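Local structure of GH26C (Muricauda sp. MAR_2010_75, 6Q78) at residues A68-L73 with V328-L333; S115-I120 with I220-F225; F267-D272 with S279-R284; M294-Y299 with N314-I319; I319-A324 with D364-F369. The protein probably hydrolyses internal beta-1,4-mannosidic bonds of mannans, as an endo-mannanase of glycoside hydrolase family 26. All coordinates share one frame; numbering follows the deposited sequence.

All five contacts belong to one TIM barrel. Contacts 3, 4 and 5 pack strands or the loop leading into a strand against outer helices; contacts 4 and 5 share I319 on helix 306-327, and their centres lie about 8 Å apart. Contact 3 is joined to contact 4 where Y281 OH meets G295 O at 2.7 Å. Contact 1 closes the N-terminal end of the barrel, touching contact 2 through L73 CD1 and I221 CD1, 4.1 Å apart. Contact 2 lies about 20 Å from contact 4 between centres, yet R223 NH1 bridges to D297 OD2 at 3.0 Å. R223 also pairs with E335, near the C-terminal strand ends where enzymes of this fold hold their active site.

Contact 1: residues A68-L73 with V328-L333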
# COMPACT_ATOMS: atom_id res chain seq x y z
N ALA A 68 10.98 11.10 9.33
CA ALA A 68 11.66 11.47 8.09
C ALA A 68 10.94 10.91 6.87
O ALA A 68 10.79 11.59 5.85
CB ALA A 68 13.11 11.00 8.12
N LEU A 69 10.47 9.65 6.96
CA LEU A 69 9.72 9.09 5.83
C LEU A 69 8.50 9.95 5.48
O LEU A 69 8.25 10.24 4.30
CB LEU A 69 9.34 7.65 6.13
CG LEU A 69 8.47 7.00 5.06
CD1 LEU A 69 9.17 6.84 3.73
CD2 LEU A 69 7.97 5.64 5.55
N PHE A 70 7.73 10.35 6.49
CA PHE A 70 6.56 11.18 6.22
C PHE A 70 6.98 12.48 5.54
O PHE A 70 6.43 12.87 4.50
CB PHE A 70 5.80 11.44 7.52
CG PHE A 70 4.54 12.23 7.34
CD1 PHE A 70 4.59 13.62 7.18
CD2 PHE A 70 3.30 11.58 7.33
CE1 PHE A 70 3.40 14.36 7.04
CE2 PHE A 70 2.14 12.31 7.20
CZ PHE A 70 2.18 13.70 7.03
N TYR A 71 7.96 13.18 6.13
CA TYR A 71 8.40 14.45 5.55
C TYR A 71 8.86 14.25 4.12
O TYR A 71 8.48 15.00 3.21
CB TYR A 71 9.52 15.07 6.39
CG TYR A 71 10.02 16.36 5.75
CD1 TYR A 71 9.36 17.57 5.98
CD2 TYR A 71 11.13 16.37 4.90
CE1 TYR A 71 9.78 18.75 5.39
CE2 TYR A 71 11.56 17.56 4.30
CZ TYR A 71 10.88 18.74 4.57
OH TYR A 71 11.29 19.93 3.99
N ASN A 72 9.71 13.25 3.89
CA ASN A 72 10.33 13.13 2.57
C ASN A 72 9.33 12.69 1.51
O ASN A 72 9.48 13.08 0.34
CB ASN A 72 11.53 12.17 2.63
CG ASN A 72 12.76 12.85 3.18
OD1 ASN A 72 13.15 13.89 2.66
ND2 ASN A 72 13.34 12.31 4.24
N LEU A 73 8.34 11.86 1.87
CA LEU A 73 7.30 11.52 0.89
C LEU A 73 6.48 12.74 0.53
O LEU A 73 6.14 12.95 -0.64
CB LEU A 73 6.35 10.45 1.45
CG LEU A 73 6.89 9.03 1.42
CD1 LEU A 73 5.99 8.10 2.20
CD2 LEU A 73 7.01 8.53 -0.04
N VAL A 328 -2.81 18.16 4.87
CA VAL A 328 -1.40 17.87 5.13
C VAL A 328 -1.18 16.37 5.28
O VAL A 328 -0.61 15.90 6.27
CB VAL A 328 -0.83 18.68 6.32
CG1 VAL A 328 0.67 18.68 6.27
CG2 VAL A 328 -1.37 20.11 6.28
N LYS A 329 -1.65 15.61 4.30
CA LYS A 329 -1.45 14.17 4.17
C LYS A 329 -0.58 13.90 2.95
O LYS A 329 -0.27 14.81 2.17
CB LYS A 329 -2.78 13.43 4.00
CG LYS A 329 -3.83 13.70 5.09
CD LYS A 329 -3.25 13.45 6.46
CE LYS A 329 -4.32 13.58 7.53
NZ LYS A 329 -3.70 13.55 8.88
N ILE A 330 -0.18 12.64 2.79
CA ILE A 330 0.51 12.19 1.58
C ILE A 330 -0.53 11.47 0.71
O ILE A 330 -1.21 10.55 1.19
CB ILE A 330 1.63 11.21 1.94
CG1 ILE A 330 2.70 11.94 2.77
CG2 ILE A 330 2.28 10.60 0.69
CD1 ILE A 330 3.42 10.97 3.72
N ALA A 331 -0.65 11.88 -0.56
CA ALA A 331 -1.55 11.16 -1.46
C ALA A 331 -0.82 10.03 -2.19
O ALA A 331 0.41 10.07 -2.37
CB ALA A 331 -2.20 12.11 -2.46
N SER A 332 -1.58 9.02 -2.63
CA SER A 332 -0.95 7.89 -3.33
C SER A 332 -1.97 7.13 -4.14
O SER A 332 -3.14 7.02 -3.75
CB SER A 332 -0.27 6.91 -2.35
OG SER A 332 0.04 5.65 -2.96
N LEU A 333 -1.54 6.61 -5.30
CA LEU A 333 -2.27 5.54 -5.98
C LEU A 333 -1.66 4.25 -5.45
O LEU A 333 -0.64 3.75 -5.94
CB LEU A 333 -2.14 5.69 -7.50
CG LEU A 333 -2.85 4.61 -8.35
CD1 LEU A 333 -4.38 4.65 -8.11
CD2 LEU A 333 -2.53 4.88 -9.86
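I330 opens strand 330-336 of the TIM barrel and sends its side chain against helix 64-76, which lies at the N-terminal end of the barrel ahead of the first strand. Its CB points toward the helix. From there I330 CG2 lies 4.1 Å from L73 CB, while CG1 runs on beside the same carbon and carries CD1 into the angle between F70 and L73. That methyl does most of the touching: I330 CD1 packs 3.7 Å from L73 CB and 3.6 Å from F70 O, against the helix backbone. I330 CD1 also sits over one face of the F70 ring, 4.0 Å from its centroid and 24° off the normal, a CH-pi contact displaced toward the rim. A branched, wholly apolar residue suits this place because one methyl can fill a corner walled by a ring and a leucine. With CG anti to the backbone N (chi1 -177°), the F70 ring runs antiparallel alongside the isoleucine chain, which places its face beside CD1. The far end of the ring reaches the turn before the strand. There V328, with positive phi, ends helix 306-327 in a Schellman motif, and K329 O receives a hydrogen bond from K74 on helix 64-76. The carbonyl of V328 faces the rim of the phenyl group: V328 O lies in the ring plane, 3.6 Å from F70 CZ.

Contact 2: residues S115-I120 with I220-F225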
# COMPACT_ATOMS: atom_id res chain seq x y z
N SER A 115 4.38 -5.52 0.74
CA SER A 115 4.25 -6.84 1.40
C SER A 115 2.87 -6.96 2.03
O SER A 115 2.06 -6.02 1.99
CB SER A 115 5.30 -6.95 2.53
OG SER A 115 6.61 -6.93 1.91
N ASP A 116 2.59 -8.13 2.61
CA ASP A 116 1.23 -8.43 3.10
C ASP A 116 1.36 -9.08 4.46
O ASP A 116 2.18 -9.99 4.65
CB ASP A 116 0.54 -9.38 2.11
CG ASP A 116 -0.99 -9.44 2.27
OD1 ASP A 116 -1.54 -9.32 3.40
OD2 ASP A 116 -1.66 -9.70 1.22
N PHE A 117 0.54 -8.65 5.42
CA PHE A 117 0.46 -9.33 6.72
C PHE A 117 -0.30 -10.66 6.69
O PHE A 117 -0.27 -11.38 7.70
CB PHE A 117 -0.16 -8.41 7.78
CG PHE A 117 0.83 -7.43 8.37
CD1 PHE A 117 1.90 -7.89 9.13
CD2 PHE A 117 0.67 -6.07 8.19
CE1 PHE A 117 2.83 -7.00 9.69
CE2 PHE A 117 1.61 -5.13 8.74
CZ PHE A 117 2.69 -5.65 9.50
N MET A 118 -0.95 -11.01 5.57
CA MET A 118 -1.74 -12.24 5.44
C MET A 118 -1.13 -13.48 6.11
O MET A 118 -1.76 -14.11 6.99
CB MET A 118 -1.92 -12.49 3.94
CG MET A 118 -2.66 -13.79 3.62
SD MET A 118 -2.89 -13.98 1.82
CE MET A 118 -1.24 -13.97 1.12
N PHE A 119 0.06 -13.90 5.69
CA PHE A 119 0.62 -15.13 6.24
C PHE A 119 1.16 -14.91 7.65
O PHE A 119 1.27 -15.87 8.43
CB PHE A 119 1.72 -15.64 5.29
CG PHE A 119 1.21 -16.21 3.95
CD1 PHE A 119 -0.02 -16.87 3.86
CD2 PHE A 119 1.91 -15.95 2.78
CE1 PHE A 119 -0.49 -17.36 2.63
CE2 PHE A 119 1.45 -16.47 1.55
CZ PHE A 119 0.24 -17.14 1.49
N ILE A 120 1.52 -13.67 8.00
CA ILE A 120 2.03 -13.38 9.33
C ILE A 120 0.94 -13.54 10.37
O ILE A 120 1.24 -13.88 11.54
CB ILE A 120 2.64 -11.96 9.28
CG1 ILE A 120 3.82 -11.97 8.29
CG2 ILE A 120 3.07 -11.47 10.67
CD1 ILE A 120 4.31 -10.57 7.93
N ILE A 220 7.22 1.32 8.48
CA ILE A 220 6.35 0.74 7.47
C ILE A 220 5.07 1.54 7.35
O ILE A 220 4.57 2.12 8.33
CB ILE A 220 6.04 -0.75 7.74
CG1 ILE A 220 5.24 -0.93 9.00
CG2 ILE A 220 7.34 -1.62 7.73
CD1 ILE A 220 4.58 -2.30 9.07
N ILE A 221 4.52 1.55 6.14
CA ILE A 221 3.19 2.10 5.90
C ILE A 221 2.20 0.95 5.98
O ILE A 221 2.33 -0.04 5.27
CB ILE A 221 3.13 2.77 4.52
CG1 ILE A 221 4.15 3.93 4.44
CG2 ILE A 221 1.69 3.19 4.21
CD1 ILE A 221 4.34 4.45 3.06
N PHE A 222 1.25 1.05 6.90
CA PHE A 222 0.26 0.01 7.12
C PHE A 222 -1.07 0.48 6.51
O PHE A 222 -1.58 1.57 6.84
CB PHE A 222 0.13 -0.22 8.63
CG PHE A 222 -0.90 -1.27 9.03
CD1 PHE A 222 -1.75 -1.02 10.11
CD2 PHE A 222 -0.94 -2.51 8.42
CE1 PHE A 222 -2.65 -2.00 10.55
CE2 PHE A 222 -1.88 -3.48 8.84
CZ PHE A 222 -2.69 -3.20 9.92
N ARG A 223 -1.60 -0.33 5.56
CA ARG A 223 -2.78 0.01 4.75
C ARG A 223 -3.85 -1.05 4.95
O ARG A 223 -4.02 -1.91 4.08
CB ARG A 223 -2.37 0.10 3.27
CG ARG A 223 -3.46 0.61 2.34
CD ARG A 223 -2.88 0.86 0.95
NE ARG A 223 -2.49 -0.39 0.29
CZ ARG A 223 -3.26 -1.07 -0.57
NH1 ARG A 223 -4.49 -0.67 -0.88
NH2 ARG A 223 -2.78 -2.16 -1.15
N PRO A 224 -4.57 -1.04 6.07
CA PRO A 224 -5.51 -2.13 6.38
C PRO A 224 -6.90 -1.87 5.81
O PRO A 224 -7.28 -0.72 5.51
CB PRO A 224 -5.60 -2.08 7.91
CG PRO A 224 -5.45 -0.58 8.20
CD PRO A 224 -4.39 -0.10 7.19
N PHE A 225 -7.67 -2.96 5.66
CA PHE A 225 -9.10 -2.86 5.32
C PHE A 225 -9.30 -2.03 4.06
O PHE A 225 -10.19 -1.17 3.96
CB PHE A 225 -9.94 -2.38 6.53
CG PHE A 225 -9.67 -3.20 7.77
CD1 PHE A 225 -10.04 -4.54 7.78
CD2 PHE A 225 -9.03 -2.66 8.88
CE1 PHE A 225 -9.76 -5.34 8.88
CE2 PHE A 225 -8.76 -3.44 9.99
CZ PHE A 225 -9.14 -4.79 9.99
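The ring of F117 meets two side chains of strand 220-223. Its CE2 lies 3.7 Å from F222 CD2, and its CZ comes 3.9 Å from the CD1 methyl of I220, at the edge of the ring near its plane. The two phenyl planes stand at 83°, with centroids 5.6 Å apart, in an oblique arrangement. I220 reaches F117 by placing CG1 between its own backbone N and carbonyl carbon (chi1 66°). Two flat phenyl rings and a branched aliphatic chain, all apolar, suit a buried seam. One layer out, P224 CD covers the centre of one face of the F222 ring, F156 stacks with F117, and I203 and T207 of helix 193-208 touch F117. The backbone is shaped by an Asx turn, in which M118 N donates to D116 OD1 at 2.8 Å, from above the carboxylate plane; H159 holds the other oxygen, OD2. This is the strand-to-helix core of a TIM barrel, with F117, just beyond strand 112-116, reaching past strand 153-157 to strand 220-223.

Contact 3: residues F267-D272 with S279-R284; sequences FAFSPD and SEYLAR
F269 and Y281 pack edge to face within a beta-alpha-beta unit of the TIM barrel, F269 at the end of strand 265-269 and Y281 on the short helix 278-281. The rim of F269 is turned to the face of Y281 in an offset arrangement, with planes at 86° and centroids 5.6 Å apart. F269 CE2 lies over the Y281 face, 3.9 Å from Y281 CZ. Both side chains are extended in the same sense, CG anti to the backbone N (chi1 172° for F269 and -177° for Y281), and the two run antiparallel alongside each other. The tyrosine's extended chain carries OH to the sheet, where it hydrogen-bonds to G295 O of the neighbouring strand. Tyrosine fits here because its ring fills the buried layer while its single polar atom is satisfied at the sheet. Around the phenylalanine, Y281 O lies at the edge of the ring in its plane, 3.8 Å from F269 CE2, and R284 O approaches F269 CE1 at 3.6 Å. R284 contributes mainly backbone; its guanidinium group turns off elsewhere, where NH1 hydrogen-bonds to C240 O. Y285 adds another edge-to-face neighbour to F269, as F275 does to Y281. P271, rigid and compact, lies across the tyrosine, P271 CG standing 3.4 Å from Y281 CE1.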
# COMPACT_ATOMS: atom_id res chain seq x y z
N PHE A 267 -0.00 5.28 8.67
CA PHE A 267 -1.29 4.65 8.39
C PHE A 267 -1.89 5.16 7.09
O PHE A 267 -2.02 6.38 6.90
CB PHE A 267 -2.27 4.91 9.55
CG PHE A 267 -1.81 4.33 10.85
CD1 PHE A 267 -2.11 3.01 11.18
CD2 PHE A 267 -1.02 5.07 11.71
CE1 PHE A 267 -1.64 2.43 12.37
CE2 PHE A 267 -0.56 4.52 12.90
CZ PHE A 267 -0.89 3.20 13.22
N ALA A 268 -2.27 4.23 6.21
CA ALA A 268 -2.78 4.55 4.87
C ALA A 268 -4.21 4.06 4.71
O ALA A 268 -4.50 2.89 4.95
CB ALA A 268 -1.88 3.88 3.81
N PHE A 269 -5.08 4.96 4.24
CA PHE A 269 -6.49 4.72 3.98
C PHE A 269 -6.67 4.62 2.48
O PHE A 269 -6.27 5.54 1.75
CB PHE A 269 -7.25 5.97 4.49
CG PHE A 269 -8.73 6.03 4.16
CD1 PHE A 269 -9.66 5.32 4.92
CD2 PHE A 269 -9.19 6.88 3.15
CE1 PHE A 269 -11.04 5.41 4.65
CE2 PHE A 269 -10.57 6.97 2.88
CZ PHE A 269 -11.48 6.23 3.62
N SER A 270 -7.31 3.57 1.99
CA SER A 270 -7.44 3.43 0.53
C SER A 270 -8.67 2.67 0.10
O SER A 270 -8.71 1.43 0.15
CB SER A 270 -6.18 2.83 -0.10
OG SER A 270 -6.04 1.51 0.36
N PRO A 271 -9.69 3.38 -0.40
CA PRO A 271 -10.78 2.72 -1.13
C PRO A 271 -10.26 2.23 -2.48
O PRO A 271 -9.09 2.49 -2.85
CB PRO A 271 -11.79 3.84 -1.36
CG PRO A 271 -10.90 5.12 -1.41
CD PRO A 271 -9.81 4.85 -0.37
N ASP A 272 -11.12 1.54 -3.21
CA ASP A 272 -10.89 1.28 -4.62
C ASP A 272 -11.29 2.55 -5.37
O ASP A 272 -10.97 3.64 -4.88
CB ASP A 272 -11.70 0.06 -5.06
CG ASP A 272 -11.13 -0.62 -6.27
OD1 ASP A 272 -11.54 -0.25 -7.39
OD2 ASP A 272 -10.30 -1.56 -6.11
N SER A 279 -16.82 14.21 -1.09
CA SER A 279 -17.74 13.66 -0.11
C SER A 279 -17.80 12.14 -0.19
O SER A 279 -17.86 11.47 0.85
CB SER A 279 -19.13 14.25 -0.29
OG SER A 279 -19.08 15.63 0.05
N GLU A 280 -17.76 11.57 -1.40
CA GLU A 280 -17.84 10.12 -1.48
C GLU A 280 -16.53 9.48 -1.06
O GLU A 280 -16.54 8.46 -0.37
CB GLU A 280 -18.30 9.64 -2.86
CG GLU A 280 -18.68 8.13 -2.89
CD GLU A 280 -19.78 7.68 -1.87
OE1 GLU A 280 -20.61 8.50 -1.37
OE2 GLU A 280 -19.83 6.47 -1.59
N TYR A 281 -15.39 10.09 -1.41
CA TYR A 281 -14.11 9.57 -0.92
C TYR A 281 -14.08 9.54 0.59
O TYR A 281 -13.51 8.63 1.19
CB TYR A 281 -12.96 10.43 -1.44
CG TYR A 281 -11.63 9.90 -1.03
CD1 TYR A 281 -11.04 8.85 -1.71
CD2 TYR A 281 -10.94 10.45 0.06
CE1 TYR A 281 -9.78 8.35 -1.31
CE2 TYR A 281 -9.71 9.96 0.47
CZ TYR A 281 -9.14 8.91 -0.22
OH TYR A 281 -7.90 8.46 0.23
N LEU A 282 -14.65 10.56 1.24
CA LEU A 282 -14.59 10.73 2.69
C LEU A 282 -15.71 10.00 3.44
O LEU A 282 -15.76 10.08 4.69
CB LEU A 282 -14.61 12.23 3.05
CG LEU A 282 -13.37 13.05 2.64
CD1 LEU A 282 -13.64 14.55 2.74
CD2 LEU A 282 -12.19 12.69 3.51
N ALA A 283 -16.60 9.30 2.73
CA ALA A 283 -17.76 8.68 3.37
C ALA A 283 -17.38 7.83 4.59
O ALA A 283 -18.02 7.94 5.65
CB ALA A 283 -18.57 7.87 2.35
N ARG A 284 -16.38 6.96 4.46
CA ARG A 284 -15.95 6.10 5.57
C ARG A 284 -14.58 6.48 6.11
O ARG A 284 -13.92 5.64 6.73
CB ARG A 284 -15.99 4.62 5.15
CG ARG A 284 -17.41 4.17 4.85
CD ARG A 284 -17.57 2.70 4.38
NE ARG A 284 -19.00 2.48 4.22
CZ ARG A 284 -19.70 1.49 4.75
NH1 ARG A 284 -19.10 0.52 5.42
NH2 ARG A 284 -21.03 1.47 4.59

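Contact 4: residues M294-Y299 with N314-I319; sequences MGMDNY and NQKLKI
M296 packs its thioether against one turn of helix 306-327, and this is the dense part of the contact. Strand 294-298 and helix segment 314-319 run nearly antiparallel, at 163°, with axes 9.2 Å apart, a gap that a long, flexible side chain can span. M296 starts with CG between its backbone N and carbonyl carbon (chi1 66°) and bends again at chi3 (-60°). The first part of the chain brings M296 CG 4.1 Å from L317 CD1; M296 SD then lies 3.9 Å from L317 N, and the last bend turns M296 CE onto K316 CB, also at 3.9 Å. Cut back to an alanine here, the side chain is likely to open a gap beneath the helix, leaving K316 CB without the methyl, and L317 CD1 without the CG and sulfur, that lie against them. Toward N298 the fit is slacker: its ND2 comes no nearer to K316 than 4.4 Å, at CD. Here the lysine chain, extended beyond CG, carries NZ to a salt bridge with D301 OD2 and a hydrogen bond to N273 O. N298 ND2 hydrogen-bonds to the same carboxylate oxygen. A lysine suits this place because its stem is apolar and its charged end finds D301. On the outer side of the helix Q315 is exposed. Strand, antiparallel helix and the following parallel strand 330-336 form the beta-alpha-beta crossover from which TIM barrels are built.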
# COMPACT_ATOMS: atom_id res chain seq x y z
N MET A 294 -3.44 9.28 2.26
CA MET A 294 -4.72 9.16 1.58
C MET A 294 -4.45 8.49 0.25
O MET A 294 -3.79 9.07 -0.63
CB MET A 294 -5.35 10.54 1.35
CG MET A 294 -5.96 11.10 2.59
SD MET A 294 -6.49 12.79 2.34
CE MET A 294 -7.82 12.81 3.57
N GLY A 295 -4.93 7.26 0.10
CA GLY A 295 -4.71 6.49 -1.10
C GLY A 295 -6.00 6.12 -1.82
O GLY A 295 -7.12 6.42 -1.39
N MET A 296 -5.81 5.49 -2.97
CA MET A 296 -6.88 4.78 -3.66
C MET A 296 -6.23 3.70 -4.52
O MET A 296 -5.06 3.84 -4.93
CB MET A 296 -7.74 5.68 -4.56
CG MET A 296 -6.93 6.23 -5.74
SD MET A 296 -7.95 7.19 -6.88
CE MET A 296 -9.17 5.95 -7.41
N ASP A 297 -6.97 2.63 -4.75
CA ASP A 297 -6.59 1.59 -5.70
C ASP A 297 -7.38 1.79 -6.99
O ASP A 297 -8.58 2.12 -6.97
CB ASP A 297 -6.86 0.20 -5.14
CG ASP A 297 -6.01 -0.09 -3.91
OD1 ASP A 297 -5.13 0.73 -3.62
OD2 ASP A 297 -6.20 -1.15 -3.28
N ASN A 298 -6.72 1.60 -8.13
CA ASN A 298 -7.45 1.75 -9.39
C ASN A 298 -6.87 0.83 -10.46
O ASN A 298 -5.84 1.15 -11.07
CB ASN A 298 -7.46 3.19 -9.85
CG ASN A 298 -8.58 3.48 -10.85
OD1 ASN A 298 -9.17 2.55 -11.41
ND2 ASN A 298 -8.88 4.78 -11.08
N TYR A 299 -7.57 -0.27 -10.72
CA TYR A 299 -7.36 -1.06 -11.93
C TYR A 299 -8.46 -0.83 -12.95
O TYR A 299 -8.19 -0.83 -14.16
CB TYR A 299 -7.37 -2.56 -11.58
CG TYR A 299 -6.33 -2.96 -10.54
CD1 TYR A 299 -6.60 -2.87 -9.17
CD2 TYR A 299 -5.06 -3.37 -10.94
CE1 TYR A 299 -5.63 -3.27 -8.23
CE2 TYR A 299 -4.10 -3.71 -10.03
CZ TYR A 299 -4.40 -3.68 -8.69
OH TYR A 299 -3.42 -4.05 -7.76
N ASN A 314 -7.58 10.08 -13.59
CA ASN A 314 -6.96 11.34 -13.19
C ASN A 314 -7.88 12.17 -12.30
O ASN A 314 -7.41 12.78 -11.32
CB ASN A 314 -6.58 12.12 -14.45
CG ASN A 314 -5.94 13.45 -14.14
OD1 ASN A 314 -6.52 14.51 -14.41
ND2 ASN A 314 -4.73 13.42 -13.57
N GLN A 315 -9.16 12.23 -12.63
CA GLN A 315 -10.10 13.00 -11.83
C GLN A 315 -10.20 12.45 -10.41
O GLN A 315 -10.29 13.21 -9.43
CB GLN A 315 -11.49 13.01 -12.49
CG GLN A 315 -11.51 13.87 -13.75
CD GLN A 315 -12.73 13.66 -14.61
OE1 GLN A 315 -13.54 12.79 -14.35
NE2 GLN A 315 -12.85 14.48 -15.65
N LYS A 316 -10.23 11.12 -10.27
CA LYS A 316 -10.34 10.57 -8.93
C LYS A 316 -9.04 10.79 -8.16
O LYS A 316 -9.08 11.17 -6.98
CB LYS A 316 -10.70 9.09 -9.04
CG LYS A 316 -12.11 8.85 -9.62
CD LYS A 316 -12.26 7.37 -9.99
CE LYS A 316 -13.57 7.11 -10.74
NZ LYS A 316 -13.63 5.63 -11.04
N LEU A 317 -7.88 10.62 -8.81
CA LEU A 317 -6.62 10.86 -8.11
C LEU A 317 -6.47 12.33 -7.73
O LEU A 317 -5.82 12.63 -6.70
CB LEU A 317 -5.43 10.35 -8.94
CG LEU A 317 -4.11 10.12 -8.18
CD1 LEU A 317 -4.31 9.19 -6.99
CD2 LEU A 317 -3.05 9.56 -9.12
N LYS A 318 -7.04 13.25 -8.54
CA LYS A 318 -6.96 14.67 -8.21
C LYS A 318 -7.75 14.98 -6.95
O LYS A 318 -7.35 15.85 -6.15
CB LYS A 318 -7.43 15.53 -9.39
CG LYS A 318 -7.36 17.04 -9.12
CD LYS A 318 -5.90 17.50 -8.99
CE LYS A 318 -5.84 19.05 -8.94
NZ LYS A 318 -4.48 19.54 -8.57
N ILE A 319 -8.88 14.29 -6.77
CA ILE A 319 -9.64 14.44 -5.53
C ILE A 319 -8.76 14.05 -4.34
O ILE A 319 -8.73 14.75 -3.32
CB ILE A 319 -10.90 13.56 -5.57
CG1 ILE A 319 -11.95 14.14 -6.53
CG2 ILE A 319 -11.46 13.38 -4.18
CD1 ILE A 319 -13.08 13.14 -6.80

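Contact 5: residues I319-A324 with D364-F369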
# COMPACT_ATOMS: atom_id res chain seq x y z
N ILE A 319 -8.88 14.29 -6.77
CA ILE A 319 -9.64 14.44 -5.53
C ILE A 319 -8.76 14.05 -4.34
O ILE A 319 -8.73 14.75 -3.32
CB ILE A 319 -10.90 13.56 -5.57
CG1 ILE A 319 -11.95 14.14 -6.53
CG2 ILE A 319 -11.46 13.38 -4.18
CD1 ILE A 319 -13.08 13.14 -6.80
N VAL A 320 -8.15 12.86 -4.41
CA VAL A 320 -7.25 12.43 -3.34
C VAL A 320 -6.14 13.44 -3.14
O VAL A 320 -5.81 13.81 -2.00
CB VAL A 320 -6.69 11.03 -3.64
CG1 VAL A 320 -5.74 10.51 -2.53
CG2 VAL A 320 -7.86 10.03 -3.88
N SER A 321 -5.51 13.86 -4.24
CA SER A 321 -4.39 14.79 -4.15
C SER A 321 -4.82 16.13 -3.54
O SER A 321 -4.11 16.71 -2.71
CB SER A 321 -3.78 14.98 -5.54
OG SER A 321 -2.80 16.00 -5.58
N ASP A 322 -6.00 16.63 -3.92
CA ASP A 322 -6.50 17.88 -3.34
C ASP A 322 -6.74 17.75 -1.85
O ASP A 322 -6.42 18.66 -1.07
CB ASP A 322 -7.81 18.33 -4.01
CG ASP A 322 -7.61 18.95 -5.38
OD1 ASP A 322 -6.46 19.33 -5.72
OD2 ASP A 322 -8.64 19.10 -6.10
N LEU A 323 -7.34 16.63 -1.42
CA LEU A 323 -7.60 16.45 0.00
C LEU A 323 -6.30 16.32 0.79
O LEU A 323 -6.18 16.84 1.90
CB LEU A 323 -8.46 15.22 0.23
CG LEU A 323 -9.92 15.37 -0.12
CD1 LEU A 323 -10.54 13.97 -0.04
CD2 LEU A 323 -10.61 16.35 0.84
N ALA A 324 -5.31 15.60 0.22
CA ALA A 324 -4.02 15.50 0.89
C ALA A 324 -3.34 16.86 1.02
O ALA A 324 -2.70 17.16 2.04
CB ALA A 324 -3.13 14.52 0.12
N ASP A 364 -1.73 18.76 -12.28
CA ASP A 364 -0.99 19.02 -11.03
C ASP A 364 -1.35 18.05 -9.89
O ASP A 364 -1.39 18.45 -8.73
CB ASP A 364 -1.15 20.48 -10.61
CG ASP A 364 -0.61 21.43 -11.65
OD1 ASP A 364 0.62 21.40 -11.87
OD2 ASP A 364 -1.40 22.18 -12.27
N VAL A 365 -1.62 16.79 -10.22
CA VAL A 365 -1.71 15.75 -9.19
C VAL A 365 -0.37 15.66 -8.44
O VAL A 365 0.71 15.74 -9.05
CB VAL A 365 -2.09 14.40 -9.84
CG1 VAL A 365 -1.88 13.21 -8.89
CG2 VAL A 365 -3.55 14.42 -10.36
N LYS A 366 -0.44 15.53 -7.12
CA LYS A 366 0.73 15.37 -6.25
C LYS A 366 0.57 14.09 -5.45
O LYS A 366 -0.29 14.01 -4.56
CB LYS A 366 0.90 16.57 -5.32
CG LYS A 366 1.20 17.87 -6.03
CD LYS A 366 1.31 19.01 -5.03
CE LYS A 366 1.50 20.33 -5.75
NZ LYS A 366 1.40 21.46 -4.79
N ILE A 367 1.41 13.08 -5.73
CA ILE A 367 1.35 11.81 -5.00
C ILE A 367 2.76 11.43 -4.58
O ILE A 367 3.72 11.71 -5.29
CB ILE A 367 0.74 10.66 -5.84
CG1 ILE A 367 1.43 10.57 -7.21
CG2 ILE A 367 -0.80 10.80 -5.98
CD1 ILE A 367 1.30 9.18 -7.85
N GLY A 368 2.87 10.76 -3.43
CA GLY A 368 4.19 10.34 -2.97
C GLY A 368 4.65 9.08 -3.64
O GLY A 368 5.86 8.89 -3.84
N PHE A 369 3.73 8.19 -4.00
CA PHE A 369 4.13 6.91 -4.56
C PHE A 369 2.97 6.25 -5.27
O PHE A 369 1.80 6.57 -5.02
CB PHE A 369 4.73 5.97 -3.50
CG PHE A 369 3.75 5.49 -2.47
CD1 PHE A 369 3.57 6.20 -1.31
CD2 PHE A 369 3.05 4.31 -2.65
CE1 PHE A 369 2.67 5.72 -0.31
CE2 PHE A 369 2.18 3.82 -1.65
CZ PHE A 369 2.01 4.53 -0.49
O HOH W 1 -1.32 15.89 -2.60
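The flat groups that S321 meets are two successive peptide units, V365-K366 and K366-I367, in the loop that leads into strand 369-372 of the TIM barrel. S321 lies opposite them on helix 306-327. The first unit gives its N-H: K366 N donates to S321 OG at 2.9 Å, with an N-H...O angle of 162°. The second offers K366 O, which accepts from water 1 at 2.9 Å. Apolar parts close in beside the polar ones, K366 CB lying 3.8 Å from S321 OG and V365 CG1 4.2 Å from S321 CB. The hydroxyl reaches the loop because OG stands anti to the helix residue's own backbone N (chi1 172°), on a CB that already points across. Serine suits a buried helix face brought so near a loop, being small enough for close approach yet able to accept from a backbone N-H. Without the hydroxyl, as with an alanine in its place, the N-H of K366 would probably lose its acceptor and this part of the loop would be likely to shift. The lysine itself extends away from the contact, its NZ forming a salt bridge with E325 and a hydrogen bond to Q78, so that K366 ties the loop to the same helix by its charged end as well. Between the two backbones, water 1 donates its second hydrogen to S321 O, also at 2.9 Å.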